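Local structure of citrate synthase (Thermotoga maritima, 2P2W) at residues S15-D20 / L173-I178; S146-F151 / L165-F170; M221-G226 / S274-I279. The protein probably catalyses the condensation of oxaloacetate with acetyl-CoA, with hydrolysis, to give citrate and CoA, a step of the tricarboxylic acid cycle. All blocks are in the same frame, centred on the assembly; numbering follows the deposited sequence.

Contact 1: residues S15-D20 / L173-I178; sequences SICYLD and LMEQDI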
loop_
_atom_site.group_PDB
_atom_site.type_symbol
_atom_site.label_atom_id
_atom_site.label_comp_id
_atom_site.label_asym_id
_atom_site.label_seq_id
_atom_site.Cartn_x
_atom_site.Cartn_y
_atom_site.Cartn_z
ATOM N N SER A 15 18.650 11.933 4.462
ATOM C CA SER A 15 19.587 12.798 3.768
ATOM C C SER A 15 19.262 12.897 2.270
ATOM O O SER A 15 20.033 13.420 1.472
ATOM C CB SER A 15 20.988 12.221 3.958
ATOM O OG SER A 15 21.089 10.983 3.253
ATOM N N ILE A 16 18.091 12.343 1.882
ATOM C CA ILE A 16 17.723 12.295 0.463
ATOM C C ILE A 16 17.226 13.645 -0.067
ATOM O O ILE A 16 17.635 14.121 -1.118
ATOM C CB ILE A 16 16.615 11.259 0.288
ATOM C CG1 ILE A 16 17.140 9.853 0.581
ATOM C CG2 ILE A 16 16.110 11.280 -1.168
ATOM C CD1 ILE A 16 16.032 8.803 0.517
ATOM N N CYS A 17 16.320 14.280 0.662
ATOM C CA CYS A 17 15.722 15.514 0.178
ATOM C C CYS A 17 15.339 16.510 1.256
ATOM O O CYS A 17 14.803 16.140 2.299
ATOM C CB CYS A 17 14.486 15.148 -0.648
ATOM S SG CYS A 17 13.258 16.448 -0.908
ATOM N N TYR A 18 15.627 17.779 0.994
ATOM C CA TYR A 18 15.273 18.837 1.924
ATOM C C TYR A 18 14.145 19.642 1.303
ATOM O O TYR A 18 14.290 20.204 0.215
ATOM C CB TYR A 18 16.467 19.751 2.217
ATOM C CG TYR A 18 16.098 20.955 3.063
ATOM C CD1 TYR A 18 15.343 20.807 4.230
ATOM C CD2 TYR A 18 16.478 22.241 2.685
ATOM C CE1 TYR A 18 14.972 21.914 4.997
ATOM C CE2 TYR A 18 16.114 23.356 3.444
ATOM C CZ TYR A 18 15.360 23.186 4.595
ATOM O OH TYR A 18 14.988 24.287 5.334
ATOM N N LEU A 19 13.014 19.673 1.998
ATOM C CA LEU A 19 11.839 20.398 1.547
ATOM C C LEU A 19 11.672 21.645 2.410
ATOM O O LEU A 19 11.347 21.545 3.591
ATOM C CB LEU A 19 10.605 19.506 1.673
ATOM C CG LEU A 19 9.240 20.123 1.366
ATOM C CD1 LEU A 19 9.233 20.704 -0.033
ATOM C CD2 LEU A 19 8.166 19.055 1.513
ATOM N N ASP A 20 11.907 22.813 1.819
ATOM C CA ASP A 20 11.779 24.075 2.538
ATOM C C ASP A 20 10.411 24.668 2.220
ATOM O O ASP A 20 10.265 25.429 1.267
ATOM C CB ASP A 20 12.880 25.041 2.098
ATOM C CG ASP A 20 12.879 26.337 2.889
ATOM O OD1 ASP A 20 11.854 26.655 3.525
ATOM O OD2 ASP A 20 13.904 27.047 2.863
ATOM N N LEU A 173 9.452 15.619 -10.480
ATOM C CA LEU A 173 8.551 14.747 -9.730
ATOM C C LEU A 173 9.185 13.519 -9.075
ATOM O O LEU A 173 8.493 12.746 -8.421
ATOM C CB LEU A 173 7.425 14.268 -10.656
ATOM C CG LEU A 173 6.509 15.327 -11.271
ATOM C CD1 LEU A 173 5.739 14.727 -12.449
ATOM C CD2 LEU A 173 5.550 15.848 -10.208
ATOM N N MET A 174 10.486 13.327 -9.237
ATOM C CA MET A 174 11.123 12.147 -8.669
ATOM C C MET A 174 11.079 12.002 -7.158
ATOM O O MET A 174 10.967 10.888 -6.646
ATOM C CB MET A 174 12.589 12.070 -9.088
ATOM C CG MET A 174 12.826 11.571 -10.486
ATOM S SD MET A 174 14.589 11.344 -10.763
ATOM C CE MET A 174 14.580 10.861 -12.480
ATOM N N GLU A 175 11.148 13.113 -6.437
ATOM C CA GLU A 175 11.212 13.016 -4.986
ATOM C C GLU A 175 10.751 14.238 -4.199
ATOM O O GLU A 175 10.961 15.372 -4.628
ATOM C CB GLU A 175 12.669 12.704 -4.618
ATOM C CG GLU A 175 13.112 13.171 -3.247
ATOM C CD GLU A 175 12.566 12.305 -2.141
ATOM O OE1 GLU A 175 12.169 11.160 -2.439
ATOM O OE2 GLU A 175 12.545 12.767 -0.978
ATOM N N GLN A 176 10.117 14.000 -3.049
ATOM C CA GLN A 176 9.707 15.099 -2.177
ATOM C C GLN A 176 9.374 14.726 -0.735
ATOM O O GLN A 176 8.226 14.813 -0.295
ATOM C CB GLN A 176 8.544 15.908 -2.763
ATOM C CG GLN A 176 8.309 17.179 -1.931
ATOM C CD GLN A 176 7.597 18.283 -2.683
ATOM O OE1 GLN A 176 8.218 19.076 -3.390
ATOM N NE2 GLN A 176 6.278 18.338 -2.531
ATOM N N ASP A 177 10.400 14.307 -0.005
ATOM C CA ASP A 177 10.262 13.979 1.408
ATOM C C ASP A 177 9.204 12.912 1.708
ATOM O O ASP A 177 8.976 12.002 0.908
ATOM C CB ASP A 177 9.967 15.275 2.179
ATOM C CG ASP A 177 10.326 15.185 3.651
ATOM O OD1 ASP A 177 11.443 14.729 3.970
ATOM O OD2 ASP A 177 9.487 15.586 4.485
ATOM N N ILE A 178 8.546 13.032 2.859
ATOM C CA ILE A 178 7.563 12.036 3.261
ATOM C C ILE A 178 6.112 12.359 2.924
ATOM O O ILE A 178 5.273 12.538 3.813
ATOM C CB ILE A 178 7.682 11.737 4.771
ATOM C CG1 ILE A 178 9.158 11.720 5.184
ATOM C CG2 ILE A 178 7.055 10.386 5.082
ATOM C CD1 ILE A 178 10.020 10.696 4.442
HETATM O O HOH W 1 13.657 13.342 2.714
HETATM O O HOH W 2 14.388 15.897 5.143
#
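A buried strand-to-loop contact joins the edge strand 17-20 to the loop between helices 163-173 and 180-189, beside a bound citrate anion and the predicted active-site residue His250, which Gln176 touches. No direct hydrogen bond crosses it; side-chain packing and two waters do the work. Cys17, small enough to sit against backbone, has SG anti to its own N (chi1 160°), which sets Cys17 SG 3.7 Å from Asp177 N. Cys17 CB lies 3.1 Å from Glu175 OE2. The Glu175 chain bends at chi2 (75°), so that OE2 turns back and accepts from Asp177 N at 2.8 Å, a bent bond met from above the carboxylate plane. His332 gives this buried oxygen a second partner, while apolar Ile16 closes over the carboxylate with CG2. Leu19, likewise apolar, crosses the extended Gln176 obliquely, Leu19 CD1 3.9 Å from Gln176 OE1; an amide suits this place, its oxygen bonded to Tyr253 and its nitrogen to the citrate. One water links Cys17 O (3.1 Å) to Asp177 OD1 (2.9 Å); a second bonds the aspartate weakly. The two oxygens of Asp177 can also accept from Thr346 and Ser347 of the second subunit. Strand 25-28 lies alongside, and helix 317-337 covers Ile16.

Contact 2: residues S146-F151 / L165-F170; sequences SHVENF and LLESAF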
loop_
_atom_site.group_PDB
_atom_site.type_symbol
_atom_site.label_atom_id
_atom_site.label_comp_id
_atom_site.label_asym_id
_atom_site.label_seq_id
_atom_site.Cartn_x
_atom_site.Cartn_y
_atom_site.Cartn_z
ATOM N N SER A 146 17.503 6.769 -24.757
ATOM C CA SER A 146 17.524 7.055 -23.321
ATOM C C SER A 146 16.206 6.608 -22.692
ATOM O O SER A 146 15.260 6.275 -23.403
ATOM C CB SER A 146 17.722 8.554 -23.076
ATOM O OG SER A 146 16.521 9.274 -23.305
ATOM N N HIS A 147 16.155 6.601 -21.361
ATOM C CA HIS A 147 14.956 6.191 -20.622
ATOM C C HIS A 147 13.693 6.933 -21.077
ATOM O O HIS A 147 12.667 6.309 -21.358
ATOM C CB HIS A 147 15.176 6.418 -19.120
ATOM C CG HIS A 147 14.133 5.794 -18.242
ATOM N ND1 HIS A 147 13.944 4.429 -18.158
ATOM C CD2 HIS A 147 13.242 6.348 -17.385
ATOM C CE1 HIS A 147 12.983 4.171 -17.285
ATOM N NE2 HIS A 147 12.542 5.317 -16.802
ATOM N N VAL A 148 13.768 8.259 -21.150
ATOM C CA VAL A 148 12.620 9.072 -21.552
ATOM C C VAL A 148 12.378 9.024 -23.067
ATOM O O VAL A 148 11.235 8.912 -23.511
ATOM C CB VAL A 148 12.798 10.537 -21.087
ATOM C CG1 VAL A 148 11.584 11.368 -21.476
ATOM C CG2 VAL A 148 12.999 10.575 -19.575
ATOM N N GLU A 149 13.445 9.112 -23.857
ATOM C CA GLU A 149 13.315 9.039 -25.316
ATOM C C GLU A 149 12.595 7.746 -25.670
ATOM O O GLU A 149 11.665 7.726 -26.478
ATOM C CB GLU A 149 14.692 8.994 -25.988
ATOM C CG GLU A 149 15.341 10.327 -26.243
ATOM C CD GLU A 149 16.710 10.179 -26.886
ATOM O OE1 GLU A 149 17.308 9.076 -26.798
ATOM O OE2 GLU A 149 17.193 11.170 -27.472
ATOM N N ASN A 150 13.051 6.660 -25.058
ATOM C CA ASN A 150 12.480 5.351 -25.317
ATOM C C ASN A 150 11.017 5.233 -24.923
ATOM O O ASN A 150 10.237 4.554 -25.600
ATOM C CB ASN A 150 13.271 4.270 -24.594
ATOM C CG ASN A 150 12.697 2.898 -24.837
ATOM O OD1 ASN A 150 12.751 2.371 -25.950
ATOM N ND2 ASN A 150 12.163 2.295 -23.782
ATOM N N PHE A 151 10.642 5.869 -23.819
ATOM C CA PHE A 151 9.254 5.813 -23.387
ATOM C C PHE A 151 8.392 6.455 -24.463
ATOM O O PHE A 151 7.383 5.894 -24.892
ATOM C CB PHE A 151 9.067 6.553 -22.062
ATOM C CG PHE A 151 7.631 6.676 -21.638
ATOM C CD1 PHE A 151 6.782 5.575 -21.686
ATOM C CD2 PHE A 151 7.127 7.893 -21.190
ATOM C CE1 PHE A 151 5.447 5.681 -21.294
ATOM C CE2 PHE A 151 5.791 8.013 -20.794
ATOM C CZ PHE A 151 4.951 6.903 -20.847
ATOM N N LEU A 165 11.013 18.396 -22.505
ATOM C CA LEU A 165 10.065 18.963 -21.553
ATOM C C LEU A 165 9.563 17.861 -20.618
ATOM O O LEU A 165 9.438 18.066 -19.408
ATOM C CB LEU A 165 8.891 19.607 -22.301
ATOM C CG LEU A 165 9.276 20.589 -23.419
ATOM C CD1 LEU A 165 8.013 21.214 -24.002
ATOM C CD2 LEU A 165 10.218 21.660 -22.879
ATOM N N LEU A 166 9.277 16.692 -21.182
ATOM C CA LEU A 166 8.811 15.559 -20.391
ATOM C C LEU A 166 9.893 15.121 -19.409
ATOM O O LEU A 166 9.603 14.799 -18.259
ATOM C CB LEU A 166 8.436 14.381 -21.300
ATOM C CG LEU A 166 8.017 13.089 -20.586
ATOM C CD1 LEU A 166 6.841 13.373 -19.667
ATOM C CD2 LEU A 166 7.649 12.020 -21.606
ATOM N N GLU A 167 11.145 15.117 -19.861
ATOM C CA GLU A 167 12.252 14.715 -19.000
ATOM C C GLU A 167 12.393 15.673 -17.810
ATOM O O GLU A 167 12.588 15.237 -16.672
ATOM C CB GLU A 167 13.554 14.659 -19.810
ATOM C CG GLU A 167 14.772 14.217 -19.012
ATOM C CD GLU A 167 15.671 13.281 -19.806
ATOM O OE1 GLU A 167 15.887 13.539 -21.010
ATOM O OE2 GLU A 167 16.167 12.293 -19.227
ATOM N N SER A 168 12.296 16.977 -18.068
ATOM C CA SER A 168 12.389 17.958 -16.988
ATOM C C SER A 168 11.265 17.697 -15.984
ATOM O O SER A 168 11.472 17.764 -14.773
ATOM C CB SER A 168 12.261 19.388 -17.531
ATOM O OG SER A 168 13.403 19.762 -18.279
ATOM N N ALA A 169 10.075 17.394 -16.498
ATOM C CA ALA A 169 8.921 17.119 -15.643
ATOM C C ALA A 169 9.171 15.912 -14.744
ATOM O O ALA A 169 8.874 15.949 -13.546
ATOM C CB ALA A 169 7.678 16.887 -16.496
ATOM N N PHE A 170 9.707 14.836 -15.314
ATOM C CA PHE A 170 9.984 13.648 -14.510
ATOM C C PHE A 170 10.954 13.983 -13.378
ATOM O O PHE A 170 10.732 13.613 -12.224
ATOM C CB PHE A 170 10.585 12.530 -15.363
ATOM C CG PHE A 170 9.582 11.794 -16.208
ATOM C CD1 PHE A 170 8.295 11.548 -15.740
ATOM C CD2 PHE A 170 9.956 11.280 -17.449
ATOM C CE1 PHE A 170 7.394 10.795 -16.492
ATOM C CE2 PHE A 170 9.066 10.528 -18.208
ATOM C CZ PHE A 170 7.781 10.283 -17.729
HETATM O O HOH W 3 16.099 9.644 -20.229
#
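Val148 forms the tight centre of this helix pair, whereas the side near Ser146 is polar and bridged by water. The segments of helices 147-156 and 163-173 cross at 122°, and a branched residue with two methyls can fill the space between axes 9.9 Å apart and meet two partners at once. With CG1 anti to the backbone N (chi1 -178°), Val148 CG1 meets Leu166 CD2 at 4.0 Å, while Val148 CG2 comes tip to tip with Phe170, in the plane of that ring at its edge, 3.8 Å from Phe170 CD2. Leu166 CD2 lies 4.2 Å from Phe151 CD2, at the edge of that ring, and Leu166 CD1 lies over one face of the Phe170 ring, toward its margin. On the polar side, Ser146 and Glu149 form a capping box: Glu149 N donates to Ser146 OG, and Ser146 N to Glu149 OE1 in a nearly straight bond (177°) using the anti lone pair. A water accepts from Ser146 OG and Val148 N and donates to Glu167 OE2 (2.8 Å). Phe42 N is a second donor to that oxygen, while the Glu167 chain lies along Val148. Helix 317-337 packs on the aromatic residues, Leu320 on Phe151 and Thr323 and Ala324 on Phe170; helix 110-133 meets Phe151 through Pro123 and Leu126.

Contact 3: residues M221-G226 / S274-I279; sequences MLEEIG and SKLFRI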
loop_
_atom_site.group_PDB
_atom_site.type_symbol
_atom_site.label_atom_id
_atom_site.label_comp_id
_atom_site.label_asym_id
_atom_site.label_seq_id
_atom_site.Cartn_x
_atom_site.Cartn_y
_atom_site.Cartn_z
ATOM N N MET A 221 -11.586 19.979 -14.308
ATOM C CA MET A 221 -11.942 21.132 -13.493
ATOM C C MET A 221 -11.767 22.395 -14.325
ATOM O O MET A 221 -12.615 23.288 -14.305
ATOM C CB MET A 221 -11.052 21.209 -12.254
ATOM C CG MET A 221 -11.330 22.421 -11.386
ATOM S SD MET A 221 -9.984 22.774 -10.246
ATOM C CE MET A 221 -8.742 23.386 -11.367
ATOM N N LEU A 222 -10.659 22.463 -15.057
ATOM C CA LEU A 222 -10.385 23.617 -15.906
ATOM C C LEU A 222 -11.487 23.762 -16.955
ATOM O O LEU A 222 -11.943 24.869 -17.246
ATOM C CB LEU A 222 -9.018 23.454 -16.588
ATOM C CG LEU A 222 -7.816 23.430 -15.633
ATOM C CD1 LEU A 222 -6.529 23.155 -16.408
ATOM C CD2 LEU A 222 -7.733 24.759 -14.893
ATOM N N GLU A 223 -11.922 22.638 -17.518
ATOM C CA GLU A 223 -12.971 22.660 -18.527
ATOM C C GLU A 223 -14.308 23.045 -17.902
ATOM O O GLU A 223 -15.131 23.719 -18.534
ATOM C CB GLU A 223 -13.029 21.298 -19.233
ATOM C CG GLU A 223 -11.882 21.170 -20.241
ATOM C CD GLU A 223 -11.492 19.744 -20.605
ATOM O OE1 GLU A 223 -11.968 18.793 -19.959
ATOM O OE2 GLU A 223 -10.670 19.587 -21.533
ATOM N N GLU A 224 -14.507 22.644 -16.647
ATOM C CA GLU A 224 -15.731 22.970 -15.927
ATOM C C GLU A 224 -15.798 24.486 -15.761
ATOM O O GLU A 224 -16.870 25.087 -15.850
ATOM C CB GLU A 224 -15.730 22.304 -14.549
ATOM C CG GLU A 224 -17.079 22.327 -13.860
ATOM C CD GLU A 224 -17.002 21.888 -12.407
ATOM O OE1 GLU A 224 -16.219 20.964 -12.102
ATOM O OE2 GLU A 224 -17.734 22.460 -11.576
ATOM N N ILE A 225 -14.644 25.101 -15.507
ATOM C CA ILE A 225 -14.577 26.552 -15.354
ATOM C C ILE A 225 -14.893 27.167 -16.720
ATOM O O ILE A 225 -15.603 28.172 -16.822
ATOM C CB ILE A 225 -13.176 27.000 -14.889
ATOM C CG1 ILE A 225 -12.869 26.395 -13.511
ATOM C CG2 ILE A 225 -13.110 28.518 -14.826
ATOM C CD1 ILE A 225 -11.458 26.641 -13.023
ATOM N N GLY A 226 -14.349 26.552 -17.767
ATOM C CA GLY A 226 -14.617 27.007 -19.122
ATOM C C GLY A 226 -13.728 28.074 -19.717
ATOM O O GLY A 226 -13.255 27.921 -20.843
ATOM N N SER A 274 -2.404 27.300 -25.194
ATOM C CA SER A 274 -3.222 26.189 -24.741
ATOM C C SER A 274 -4.376 26.753 -23.909
ATOM O O SER A 274 -4.153 27.495 -22.946
ATOM C CB SER A 274 -2.390 25.239 -23.878
ATOM O OG SER A 274 -3.220 24.549 -22.959
ATOM N N LYS A 275 -5.605 26.412 -24.290
ATOM C CA LYS A 275 -6.792 26.878 -23.574
ATOM C C LYS A 275 -6.704 26.451 -22.107
ATOM O O LYS A 275 -7.029 27.218 -21.203
ATOM C CB LYS A 275 -8.050 26.284 -24.224
ATOM C CG LYS A 275 -9.369 26.578 -23.519
ATOM C CD LYS A 275 -9.898 27.983 -23.790
ATOM C CE LYS A 275 -9.560 28.961 -22.678
ATOM N NZ LYS A 275 -10.083 30.327 -23.004
ATOM N N LEU A 276 -6.260 25.219 -21.879
ATOM C CA LEU A 276 -6.121 24.704 -20.521
ATOM C C LEU A 276 -5.137 25.560 -19.732
ATOM O O LEU A 276 -5.404 25.944 -18.593
ATOM C CB LEU A 276 -5.638 23.247 -20.552
ATOM C CG LEU A 276 -6.640 22.235 -21.120
ATOM C CD1 LEU A 276 -5.991 20.859 -21.248
ATOM C CD2 LEU A 276 -7.865 22.170 -20.204
ATOM N N PHE A 277 -3.996 25.865 -20.341
ATOM C CA PHE A 277 -3.000 26.674 -19.665
ATOM C C PHE A 277 -3.546 28.063 -19.334
ATOM O O PHE A 277 -3.344 28.559 -18.228
ATOM C CB PHE A 277 -1.735 26.806 -20.520
ATOM C CG PHE A 277 -0.679 27.676 -19.900
ATOM C CD1 PHE A 277 -0.140 27.360 -18.654
ATOM C CD2 PHE A 277 -0.227 28.819 -20.554
ATOM C CE1 PHE A 277 0.835 28.172 -18.067
ATOM C CE2 PHE A 277 0.744 29.635 -19.976
ATOM C CZ PHE A 277 1.276 29.312 -18.730
ATOM N N ARG A 278 -4.240 28.683 -20.285
ATOM C CA ARG A 278 -4.794 30.021 -20.066
ATOM C C ARG A 278 -5.716 30.023 -18.847
ATOM O O ARG A 278 -5.661 30.926 -18.013
ATOM C CB ARG A 278 -5.588 30.499 -21.291
ATOM C CG ARG A 278 -4.799 30.660 -22.597
ATOM C CD ARG A 278 -3.842 31.846 -22.578
ATOM N NE ARG A 278 -3.237 32.101 -23.893
ATOM C CZ ARG A 278 -3.798 32.814 -24.870
ATOM N NH1 ARG A 278 -4.991 33.367 -24.703
ATOM N NH2 ARG A 278 -3.161 32.973 -26.026
ATOM N N ILE A 279 -6.573 29.012 -18.751
ATOM C CA ILE A 279 -7.503 28.923 -17.630
ATOM C C ILE A 279 -6.758 28.705 -16.308
ATOM O O ILE A 279 -7.037 29.369 -15.310
ATOM C CB ILE A 279 -8.525 27.776 -17.852
ATOM C CG1 ILE A 279 -9.329 28.046 -19.130
ATOM C CG2 ILE A 279 -9.474 27.668 -16.654
ATOM C CD1 ILE A 279 -10.214 26.892 -19.575
#
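In Leu222, Leu276 and Ile279 alike, the first torsion lies near -60°, putting the main branch (CG or CG1) anti to the carbonyl carbon, and each chain runs on extended at chi2. Leu222 and Ile279 start out toward the opposite helix, and Leu276 reaches it with CD2. Ile279 is the most heavily buried by the contact: Ile279 CD1 packs 3.5 Å from both Leu222 O and Gly226 O at the C-terminal end of helix 214-225, while Ile279 CG2 lies 3.8 Å from Leu222 CD2 as the two chains slide past each other. Leu276 crosses Leu222 at about a right angle, Leu276 CD2 4.0 Å from Leu222 CB. Leu222 CD1 in turn lies 3.7 Å from Leu276 O, so aliphatic branches pack against backbone on both helices. An alanine in place of Ile279 would probably loosen this crossing, since the methyls meeting Leu222, Ile225 and Gly226 would be gone. Gly226, just after the helix, has backbone angles at which a CB would jam against Ile225 O. Ser274 N-caps the other helix, its OG accepting from Phe277 N. At the exposed side Glu223 passes beside Leu276 to a salt bridge with Arg314, and Lys275 pairs with Glu228. The segments cross at 79°; helix 299-309 packs on Leu222 through Val305, and helix 231-241 covers Ile225.

How the contacts relate
Along the chain, contact 2 falls between the two segments of contact 1, and contact 3 follows both. Helix 163-173 ties the first two together: residues 165-170 lie within it, and 173-178 continue from it into the loop beside the citrate, though the centres are about 20 Å apart. Helix 317-337 also touches both. Contact 3 is remote, its centre about 30 Å from that of contact 1 and 25 Å from that of contact 2, yet helix 258-270 packs on helices of both crossings, through Leu165, Ser168 and Phe277. The largely helical fold thus has two helix crossings further out, Phe170's side chain about 13 Å from the citrate and Leu222's about 10 Å from that of Asp300, while contact 1 alone of the three meets the second subunit, placing dimer interface and predicted active-site residue His250 side by side.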